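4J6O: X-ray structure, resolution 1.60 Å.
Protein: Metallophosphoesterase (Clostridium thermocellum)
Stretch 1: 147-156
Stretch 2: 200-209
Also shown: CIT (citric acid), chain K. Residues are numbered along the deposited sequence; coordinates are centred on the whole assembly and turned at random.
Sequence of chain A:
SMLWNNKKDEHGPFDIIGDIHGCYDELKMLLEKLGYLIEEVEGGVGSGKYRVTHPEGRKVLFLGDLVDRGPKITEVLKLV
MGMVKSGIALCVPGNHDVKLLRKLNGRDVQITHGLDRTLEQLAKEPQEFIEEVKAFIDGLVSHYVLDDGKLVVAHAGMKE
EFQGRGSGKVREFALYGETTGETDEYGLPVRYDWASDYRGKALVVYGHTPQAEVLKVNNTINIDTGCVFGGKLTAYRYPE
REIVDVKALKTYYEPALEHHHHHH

Stretch 1 147-156: DDGKLVVAHA
Stretch 2, residues 200-209: GKALVVYGHT

The strand that includes L151, V152 and V153 and strand 203-206 lie side by side and parallel, their axes 22° apart and 4.7 Å at closest approach, with L151 opposite L203, V152 opposite V204 and V153 opposite V205 (CA-CA 4.8, 4.7 and 5.2 Å). V152 (phi/psi -126/137, chi1 t) covers the most surface. Its backbone faces the partner strand with both polar groups: V152 N donates to L203 O (2.8 Å), and V152 O accepts from V205 N (3.0 Å). L203 N to K150 O (2.9 Å) precedes this pair; A154 N to V205 O (3.5 Å) follows and is weak. V152 CG2 packs on A202 CB (3.6 Å), on the sheet face shared with V204. On the other face L151 (t, p) brings CD1 to V205 CG2 (3.8 Å). Before the strands, the K201 side chain, all four chi angles t, reaches back, NZ donating to D148 O (3.2 Å). Beyond them, H155 turns (-66/-59), so that H155 O, rather than A154 O, receives G207 N (2.7 Å); A154 O is left without a polar partner. A156 (-90/2), almost as covered, sets CB over the H208 ring face, 3.6 Å from its centroid and 4° off the normal. H155 (chi1 t, chi2 73°) and H208 (chi1 t, chi2 9°) converge on the citric acid: H155 NE2 donates to CIT O2 at 2.7 Å, H208 ND1 weakly to CIT O2 at 3.4 Å.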

# COMPACT_ATOMS: atom_id res chain seq x y z
N ASP A 147 2.67 14.27 10.78
CA ASP A 147 2.76 14.47 12.24
C ASP A 147 4.08 15.09 12.66
O ASP A 147 4.89 14.45 13.36
CB ASP A 147 2.54 13.15 12.98
CG ASP A 147 2.38 13.37 14.47
OD1 ASP A 147 1.93 14.49 14.84
OD2 ASP A 147 2.74 12.46 15.24
N ASP A 148 4.28 16.31 12.19
CA ASP A 148 5.47 17.10 12.52
C ASP A 148 6.76 16.38 12.18
O ASP A 148 7.77 16.58 12.85
CB ASP A 148 5.48 17.49 14.01
CG ASP A 148 4.37 18.44 14.37
OD1 ASP A 148 4.06 19.29 13.53
OD2 ASP A 148 3.81 18.34 15.47
N GLY A 149 6.73 15.53 11.14
CA GLY A 149 7.91 14.77 10.76
C GLY A 149 8.21 13.56 11.63
O GLY A 149 9.28 12.98 11.54
N LYS A 150 7.26 13.12 12.44
CA LYS A 150 7.51 11.99 13.30
C LYS A 150 7.18 10.65 12.63
O LYS A 150 7.57 9.58 13.11
CB LYS A 150 6.66 12.11 14.58
CG LYS A 150 7.18 13.19 15.48
CD LYS A 150 6.11 13.53 16.53
CE LYS A 150 6.53 14.75 17.38
NZ LYS A 150 5.34 15.26 18.21
N LEU A 151 6.50 10.71 11.49
CA LEU A 151 6.05 9.50 10.83
C LEU A 151 6.24 9.67 9.35
O LEU A 151 5.89 10.73 8.82
CB LEU A 151 4.58 9.26 11.17
CG LEU A 151 3.82 8.13 10.42
CD1 LEU A 151 4.40 6.75 10.72
CD2 LEU A 151 2.26 8.23 10.65
N VAL A 152 6.76 8.65 8.69
CA VAL A 152 6.81 8.62 7.20
C VAL A 152 6.15 7.32 6.77
O VAL A 152 6.44 6.27 7.33
CB VAL A 152 8.26 8.68 6.74
CG1 VAL A 152 8.37 8.43 5.22
CG2 VAL A 152 8.89 10.10 7.06
N VAL A 153 5.31 7.39 5.74
CA VAL A 153 4.75 6.16 5.14
C VAL A 153 5.14 6.15 3.68
O VAL A 153 5.10 7.18 2.99
CB VAL A 153 3.22 6.01 5.30
CG1 VAL A 153 2.84 5.75 6.81
CG2 VAL A 153 2.42 7.19 4.71
N ALA A 154 5.51 4.96 3.20
CA ALA A 154 5.92 4.74 1.81
C ALA A 154 5.81 3.27 1.54
O ALA A 154 5.89 2.46 2.50
CB ALA A 154 7.39 5.19 1.58
N HIS A 155 5.61 2.89 0.29
CA HIS A 155 5.45 1.45 0.02
C HIS A 155 6.73 0.67 0.29
O HIS A 155 6.72 -0.27 1.11
CB HIS A 155 4.99 1.22 -1.42
CG HIS A 155 4.86 -0.21 -1.76
ND1 HIS A 155 3.82 -0.98 -1.26
CD2 HIS A 155 5.64 -1.03 -2.49
CE1 HIS A 155 3.97 -2.22 -1.69
NE2 HIS A 155 5.06 -2.28 -2.45
N ALA A 156 7.82 1.02 -0.39
CA ALA A 156 9.07 0.27 -0.21
C ALA A 156 9.94 0.82 0.88
O ALA A 156 11.03 0.31 1.11
CB ALA A 156 9.84 0.18 -1.56
N GLY A 200 17.25 7.79 10.90
CA GLY A 200 16.44 8.98 10.77
C GLY A 200 15.50 9.16 11.97
O GLY A 200 15.22 8.22 12.73
N LYS A 201 15.01 10.39 12.12
CA LYS A 201 14.15 10.74 13.23
C LYS A 201 12.76 10.12 13.09
O LYS A 201 12.19 9.67 14.09
CB LYS A 201 14.04 12.26 13.33
CG LYS A 201 12.76 12.77 14.00
CD LYS A 201 12.52 14.25 13.70
CE LYS A 201 11.16 14.71 14.19
NZ LYS A 201 10.80 16.01 13.52
N ALA A 202 12.21 10.14 11.88
CA ALA A 202 10.83 9.68 11.67
C ALA A 202 10.75 8.18 11.74
O ALA A 202 11.61 7.46 11.22
CB ALA A 202 10.32 10.11 10.37
N LEU A 203 9.70 7.69 12.38
CA LEU A 203 9.37 6.29 12.28
C LEU A 203 8.88 6.03 10.84
O LEU A 203 7.99 6.74 10.37
CB LEU A 203 8.22 6.01 13.23
CG LEU A 203 7.49 4.68 13.09
CD1 LEU A 203 8.40 3.53 13.44
CD2 LEU A 203 6.25 4.67 14.02
N VAL A 204 9.44 5.02 10.15
CA VAL A 204 8.99 4.75 8.78
C VAL A 204 8.21 3.46 8.80
O VAL A 204 8.75 2.42 9.15
CB VAL A 204 10.18 4.56 7.79
CG1 VAL A 204 9.67 4.39 6.36
CG2 VAL A 204 11.17 5.73 7.93
N VAL A 205 6.93 3.55 8.42
CA VAL A 205 6.09 2.34 8.33
C VAL A 205 5.92 2.09 6.82
O VAL A 205 5.52 2.99 6.07
CB VAL A 205 4.76 2.59 8.99
CG1 VAL A 205 3.89 1.34 8.96
CG2 VAL A 205 4.97 3.05 10.46
N TYR A 206 6.24 0.88 6.40
CA TYR A 206 6.28 0.56 4.99
C TYR A 206 5.89 -0.88 4.76
O TYR A 206 5.60 -1.59 5.74
CB TYR A 206 7.70 0.90 4.40
CG TYR A 206 8.81 -0.02 4.90
CD1 TYR A 206 9.34 0.09 6.19
CD2 TYR A 206 9.34 -0.96 4.03
CE1 TYR A 206 10.34 -0.77 6.61
CE2 TYR A 206 10.34 -1.83 4.43
CZ TYR A 206 10.82 -1.73 5.74
OH TYR A 206 11.81 -2.57 6.14
N GLY A 207 5.83 -1.31 3.49
CA GLY A 207 5.34 -2.65 3.18
C GLY A 207 6.06 -3.17 1.94
O GLY A 207 5.45 -3.24 0.85
N HIS A 208 7.34 -3.51 2.07
CA HIS A 208 8.11 -3.87 0.90
C HIS A 208 8.04 -5.35 0.63
O HIS A 208 7.00 -5.84 0.21
CB HIS A 208 9.58 -3.39 1.00
CG HIS A 208 10.29 -3.37 -0.31
ND1 HIS A 208 9.67 -3.55 -1.53
CD2 HIS A 208 11.59 -3.12 -0.58
CE1 HIS A 208 10.58 -3.47 -2.50
NE2 HIS A 208 11.74 -3.20 -1.95
N THR A 209 9.13 -6.10 0.79
CA THR A 209 9.00 -7.52 0.51
C THR A 209 8.17 -8.15 1.65
O THR A 209 8.30 -7.81 2.84
CB THR A 209 10.39 -8.19 0.34
OG1 THR A 209 11.13 -8.08 1.54
CG2 THR A 209 11.14 -7.50 -0.75
C1 CIT K . 6.31 -5.51 -2.90
O1 CIT K . 5.18 -5.67 -2.30
O2 CIT K . 6.70 -4.30 -2.99
C2 CIT K . 7.10 -6.67 -3.46
C3 CIT K . 6.33 -7.38 -4.58
O7 CIT K . 5.96 -6.29 -5.49
C4 CIT K . 7.51 -8.23 -5.08
C5 CIT K . 6.66 -8.72 -6.23
O3 CIT K . 5.54 -8.73 -6.79
O4 CIT K . 7.40 -9.45 -6.94
C6 CIT K . 5.05 -8.03 -4.03
O5 CIT K . 3.97 -7.48 -4.33
O6 CIT K . 5.25 -9.03 -3.26